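Local atomic coordinates of aminomethyltransferase (Bartonella henselae, PDB entry 3GIR), a protein that belongs to the aminomethyltransferase family, pairing a folate-binding domain with a C-terminal barrel domain of the glycine cleavage T-protein type. Residues I87-A101 with F153-V167. Numbering follows the deposited sequence. Where two conformers were deposited one is given.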
loop_
_atom_site.group_PDB
_atom_site.type_symbol
_atom_site.label_atom_id
_atom_site.label_comp_id
_atom_site.label_asym_id
_atom_site.label_seq_id
_atom_site.Cartn_x
_atom_site.Cartn_y
_atom_site.Cartn_z
ATOM N N ILE A 87 10.208 10.468 0.505
ATOM C CA ILE A 87 11.303 10.896 1.314
ATOM C C ILE A 87 12.602 10.377 0.668
ATOM O O ILE A 87 12.800 9.166 0.498
ATOM C CB ILE A 87 11.137 10.293 2.693
ATOM C CG1 ILE A 87 9.896 10.844 3.414
ATOM C CG2 ILE A 87 12.368 10.627 3.605
ATOM C CD1 ILE A 87 9.455 10.093 4.723
ATOM N N ALA A 88 13.489 11.319 0.317
ATOM C CA ALA A 88 14.825 10.961 -0.220
ATOM C C ALA A 88 15.798 10.732 0.926
ATOM O O ALA A 88 15.746 11.417 1.995
ATOM C CB ALA A 88 15.360 12.030 -1.127
ATOM N N VAL A 89 16.654 9.755 0.732
ATOM C CA VAL A 89 17.687 9.441 1.736
ATOM C C VAL A 89 19.008 9.444 0.929
ATOM O O VAL A 89 19.164 8.662 0.015
ATOM C CB VAL A 89 17.371 8.101 2.336
ATOM C CG1 VAL A 89 18.541 7.609 3.231
ATOM C CG2 VAL A 89 15.992 8.169 3.109
ATOM N N GLU A 90 19.934 10.348 1.279
ATOM C CA GLU A 90 21.088 10.659 0.463
ATOM C C GLU A 90 22.296 10.910 1.370
ATOM O O GLU A 90 22.152 11.679 2.288
ATOM C CB GLU A 90 20.763 11.947 -0.328
ATOM C CG GLU A 90 21.880 12.440 -1.190
ATOM C CD GLU A 90 21.515 13.629 -2.065
ATOM O OE1 GLU A 90 20.416 14.252 -1.874
ATOM O OE2 GLU A 90 22.365 13.955 -2.930
ATOM N N GLY A 91 23.444 10.347 1.051
ATOM C CA GLY A 91 24.692 10.733 1.706
ATOM C C GLY A 91 25.589 9.525 1.762
ATOM O O GLY A 91 25.224 8.394 1.415
ATOM N N PRO A 92 26.824 9.741 2.229
ATOM C CA PRO A 92 27.796 8.671 2.080
ATOM C C PRO A 92 27.532 7.446 2.916
ATOM O O PRO A 92 28.017 6.394 2.605
ATOM C CB PRO A 92 29.129 9.324 2.480
ATOM C CG PRO A 92 28.772 10.558 3.149
ATOM C CD PRO A 92 27.410 11.013 2.659
ATOM N N LYS A 93 26.777 7.601 3.988
ATOM C CA LYS A 93 26.406 6.473 4.821
ATOM C C LYS A 93 24.914 6.143 4.746
ATOM O O LYS A 93 24.359 5.567 5.683
ATOM C CB LYS A 93 26.860 6.725 6.251
ATOM C CG LYS A 93 28.414 6.963 6.294
ATOM C CD LYS A 93 29.177 5.692 5.878
ATOM C CE LYS A 93 30.739 5.881 5.969
ATOM N NZ LYS A 93 31.420 4.622 5.443
ATOM N N ALA A 94 24.284 6.493 3.624
ATOM C CA ALA A 94 22.858 6.116 3.422
ATOM C C ALA A 94 22.596 4.643 3.561
ATOM O O ALA A 94 21.581 4.224 4.167
ATOM C CB ALA A 94 22.366 6.645 2.046
ATOM N N VAL A 95 23.457 3.812 2.979
ATOM C CA VAL A 95 23.319 2.347 3.107
ATOM C C VAL A 95 23.285 1.842 4.548
ATOM O O VAL A 95 22.436 1.019 4.929
ATOM C CB VAL A 95 24.439 1.597 2.309
ATOM C CG1 VAL A 95 24.511 0.070 2.632
ATOM C CG2 VAL A 95 24.251 1.852 0.795
ATOM N N GLU A 96 24.232 2.283 5.374
ATOM C CA GLU A 96 24.285 1.887 6.732
ATOM C C GLU A 96 23.090 2.441 7.559
ATOM O O GLU A 96 22.508 1.767 8.372
ATOM C CB GLU A 96 25.612 2.409 7.313
ATOM C CG GLU A 96 26.803 1.752 6.670
ATOM C CD GLU A 96 27.319 2.318 5.327
ATOM O OE1 GLU A 96 26.788 3.315 4.742
ATOM O OE2 GLU A 96 28.301 1.690 4.809
ATOM N N PHE A 97 22.700 3.666 7.284
ATOM C CA PHE A 97 21.558 4.221 7.944
ATOM C C PHE A 97 20.284 3.369 7.663
ATOM O O PHE A 97 19.511 3.011 8.587
ATOM C CB PHE A 97 21.347 5.641 7.517
ATOM C CG PHE A 97 19.963 6.139 7.834
ATOM C CD1 PHE A 97 19.438 6.117 9.133
ATOM C CD2 PHE A 97 19.162 6.605 6.795
ATOM C CE1 PHE A 97 18.164 6.541 9.361
ATOM C CE2 PHE A 97 17.846 6.950 7.040
ATOM C CZ PHE A 97 17.362 6.952 8.292
ATOM N N LEU A 98 20.075 3.047 6.389
ATOM C CA LEU A 98 18.872 2.308 5.976
ATOM C C LEU A 98 18.823 0.930 6.563
ATOM O O LEU A 98 17.757 0.468 6.963
ATOM C CB LEU A 98 18.665 2.341 4.442
ATOM C CG LEU A 98 18.210 3.726 3.972
ATOM C CD1 LEU A 98 18.432 3.744 2.441
ATOM C CD2 LEU A 98 16.730 4.015 4.344
ATOM N N SER A 99 19.985 0.285 6.665
ATOM C CA SER A 99 20.019 -1.072 7.258
ATOM C C SER A 99 19.841 -1.082 8.766
ATOM O O SER A 99 19.555 -2.107 9.335
ATOM C CB SER A 99 21.336 -1.756 6.863
ATOM O OG SER A 99 21.551 -1.703 5.495
ATOM N N TYR A 100 19.978 0.059 9.406
ATOM C CA TYR A 100 19.597 0.224 10.807
ATOM C C TYR A 100 18.142 0.627 10.981
ATOM O O TYR A 100 17.392 0.077 11.798
ATOM C CB TYR A 100 20.503 1.251 11.430
ATOM C CG TYR A 100 20.075 1.671 12.808
ATOM C CD1 TYR A 100 20.117 0.776 13.871
ATOM C CD2 TYR A 100 19.628 2.939 13.065
ATOM C CE1 TYR A 100 19.708 1.144 15.124
ATOM C CE2 TYR A 100 19.247 3.334 14.335
ATOM C CZ TYR A 100 19.313 2.403 15.382
ATOM O OH TYR A 100 18.886 2.735 16.639
ATOM N N ALA A 101 17.702 1.584 10.155
ATOM C CA ALA A 101 16.349 2.104 10.314
ATOM C C ALA A 101 15.291 1.112 9.971
ATOM O O ALA A 101 14.216 1.097 10.582
ATOM C CB ALA A 101 16.117 3.445 9.491
ATOM N N PHE A 153 8.830 10.639 8.887
ATOM C CA PHE A 153 9.942 11.547 8.686
ATOM C C PHE A 153 10.639 11.869 10.021
ATOM O O PHE A 153 11.861 11.761 10.122
ATOM C CB PHE A 153 9.521 12.823 8.002
ATOM C CG PHE A 153 10.688 13.778 7.759
ATOM C CD1 PHE A 153 11.554 13.576 6.685
ATOM C CD2 PHE A 153 10.908 14.806 8.615
ATOM C CE1 PHE A 153 12.615 14.457 6.491
ATOM C CE2 PHE A 153 11.983 15.664 8.421
ATOM C CZ PHE A 153 12.791 15.476 7.366
ATOM N N ALA A 154 9.866 12.153 11.061
ATOM C CA ALA A 154 10.485 12.495 12.355
ATOM C C ALA A 154 11.295 11.321 12.919
ATOM O O ALA A 154 12.407 11.510 13.416
ATOM C CB ALA A 154 9.432 12.973 13.305
ATOM N N GLU A 155 10.759 10.122 12.788
ATOM C CA GLU A 155 11.417 8.951 13.294
ATOM C C GLU A 155 12.653 8.578 12.472
ATOM O O GLU A 155 13.723 8.220 13.037
ATOM C CB GLU A 155 10.449 7.781 13.429
ATOM C CG GLU A 155 11.124 6.514 13.973
ATOM C CD GLU A 155 11.633 6.656 15.446
ATOM O OE1 GLU A 155 11.057 7.484 16.209
ATOM O OE2 GLU A 155 12.640 5.946 15.746
ATOM N N LEU A 156 12.576 8.717 11.145
ATOM C CA LEU A 156 13.750 8.439 10.316
ATOM C C LEU A 156 14.901 9.399 10.633
ATOM O O LEU A 156 16.026 9.005 10.707
ATOM C CB LEU A 156 13.340 8.534 8.825
ATOM C CG LEU A 156 12.560 7.313 8.309
ATOM C CD1 LEU A 156 11.865 7.630 6.973
ATOM C CD2 LEU A 156 13.407 6.068 8.090
ATOM N N GLU A 157 14.547 10.663 10.827
ATOM C CA GLU A 157 15.502 11.733 11.179
ATOM C C GLU A 157 16.200 11.392 12.502
ATOM O O GLU A 157 17.420 11.523 12.632
ATOM C CB GLU A 157 14.748 13.050 11.338
ATOM C CG GLU A 157 15.397 14.206 10.861
ATOM C CD GLU A 157 14.531 15.472 10.930
ATOM O OE1 GLU A 157 14.838 16.335 10.118
ATOM O OE2 GLU A 157 13.591 15.601 11.789
ATOM N N LYS A 158 15.462 10.892 13.494
ATOM C CA LYS A 158 16.105 10.491 14.738
ATOM C C LYS A 158 16.995 9.273 14.548
ATOM O O LYS A 158 18.058 9.185 15.115
ATOM C CB LYS A 158 15.071 10.205 15.841
ATOM C CG LYS A 158 14.211 11.399 16.249
ATOM C CD LYS A 158 13.123 10.943 17.212
ATOM C CE LYS A 158 12.217 12.103 17.501
ATOM N NZ LYS A 158 10.899 11.733 18.127
ATOM N N ARG A 159 16.566 8.276 13.788
ATOM C CA ARG A 159 17.432 7.096 13.534
ATOM C C ARG A 159 18.677 7.432 12.703
ATOM O O ARG A 159 19.662 6.654 12.693
ATOM C CB ARG A 159 16.594 5.965 12.857
ATOM C CG ARG A 159 15.515 5.401 13.779
ATOM C CD ARG A 159 14.657 4.275 13.176
ATOM N NE ARG A 159 13.506 4.064 14.038
ATOM C CZ ARG A 159 12.658 3.058 13.975
ATOM N NH1 ARG A 159 12.831 2.060 13.105
ATOM N NH2 ARG A 159 11.636 3.100 14.800
ATOM N N ALA A 160 18.626 8.559 11.990
ATOM C CA ALA A 160 19.754 9.077 11.238
ATOM C C ALA A 160 20.734 9.919 12.052
ATOM O O ALA A 160 21.772 10.296 11.529
ATOM C CB ALA A 160 19.272 9.873 10.003
ATOM N N PHE A 161 20.408 10.202 13.304
ATOM C CA PHE A 161 21.287 11.091 14.123
ATOM C C PHE A 161 22.759 10.650 14.086
ATOM O O PHE A 161 23.673 11.481 13.937
ATOM C CB PHE A 161 20.852 11.098 15.571
ATOM C CG PHE A 161 19.682 11.983 15.903
ATOM C CD1 PHE A 161 19.258 13.028 15.089
ATOM C CD2 PHE A 161 18.965 11.718 17.049
ATOM C CE1 PHE A 161 18.178 13.836 15.484
ATOM C CE2 PHE A 161 17.919 12.551 17.409
ATOM C CZ PHE A 161 17.537 13.541 16.635
ATOM N N GLY A 162 22.997 9.368 14.231
ATOM C CA GLY A 162 24.388 8.902 14.188
ATOM C C GLY A 162 25.067 8.868 12.821
ATOM O O GLY A 162 26.316 8.758 12.716
ATOM N N PHE A 163 24.298 8.981 11.737
ATOM C CA PHE A 163 24.841 8.627 10.438
ATOM C C PHE A 163 25.113 9.815 9.583
ATOM O O PHE A 163 24.453 10.851 9.692
ATOM C CB PHE A 163 23.857 7.696 9.664
ATOM C CG PHE A 163 23.662 6.371 10.291
ATOM C CD1 PHE A 163 24.512 5.313 9.984
ATOM C CD2 PHE A 163 22.639 6.152 11.196
ATOM C CE1 PHE A 163 24.323 4.094 10.596
ATOM C CE2 PHE A 163 22.486 4.988 11.785
ATOM C CZ PHE A 163 23.331 3.938 11.451
ATOM N N GLU A 164 26.089 9.684 8.711
ATOM C CA GLU A 164 26.376 10.782 7.749
ATOM C C GLU A 164 25.500 10.593 6.519
ATOM O O GLU A 164 25.885 10.047 5.501
ATOM C CB GLU A 164 27.848 10.877 7.358
ATOM C CG GLU A 164 28.130 12.178 6.585
ATOM C CD GLU A 164 29.554 12.343 6.125
ATOM O OE1 GLU A 164 30.361 11.395 6.245
ATOM O OE2 GLU A 164 29.864 13.445 5.627
ATOM N N CYS A 165 24.278 11.037 6.662
ATOM C CA CYS A 165 23.242 10.858 5.645
ATOM C C CYS A 165 22.223 11.956 5.896
ATOM O O CYS A 165 22.085 12.422 7.039
ATOM C CB CYS A 165 22.591 9.461 5.789
ATOM S SG CYS A 165 21.305 9.037 4.557
ATOM N N GLN A 166 21.474 12.322 4.863
ATOM C CA GLN A 166 20.376 13.260 5.020
ATOM C C GLN A 166 19.036 12.593 4.635
ATOM O O GLN A 166 19.026 11.748 3.763
ATOM C CB GLN A 166 20.584 14.470 4.109
ATOM C CG GLN A 166 21.856 15.299 4.424
ATOM C CD GLN A 166 21.912 15.851 5.843
ATOM O OE1 GLN A 166 22.942 15.723 6.538
ATOM N NE2 GLN A 166 20.823 16.479 6.280
ATOM N N VAL A 167 17.982 12.991 5.305
ATOM C CA VAL A 167 16.612 12.548 5.055
ATOM C C VAL A 167 15.865 13.808 4.674
ATOM O O VAL A 167 15.860 14.782 5.440
ATOM C CB VAL A 167 16.030 11.973 6.385
ATOM C CG1 VAL A 167 14.644 11.439 6.246
ATOM C CG2 VAL A 167 16.972 10.827 6.900
#
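The Phe97 ring packs on the C-terminal part of helix 149-159 and the chain leading back to strand 166-169. Ala160 CB, a small methyl, sits over one face, 3.9 Å from the centroid, a CH-pi contact. Phe163 turns one ring face to helix 94-101: Phe97 CA stands 3.6 Å from its centroid, and Tyr100 CD2 meets Phe163 CE2 at 3.7 Å. In this aromatic cluster Phe163 meets both other rings obliquely. With CG anti to the backbone N (chi1 163°), Phe97 reaches past Phe163 until CZ lies 4.1 Å from Leu156 CD2. Cys165 SG lies obliquely beside the Phe97 ring and, in the conformer given, touches Val89 CG1 and Ala94 CB.

Arg159 sends NH1 in plane to a lone pair of Ala101 O (3.0 Å), while NE holds Glu155 OE2 in a salt bridge at 2.7 Å, fixing the guanidinium's rotation.

Glu90 and Gln166 form an antiparallel hydrogen-bonded pair, and Lys93 N, at the N-cap, donates to Glu164 O. Gly91 has phi 148°, natural to glycine, and its missing side chain lets the backbones approach. Strand 166-169 is outermost in the antiparallel sheet, beside 85-90; helices 94-101 and 149-159 pack against that sheet.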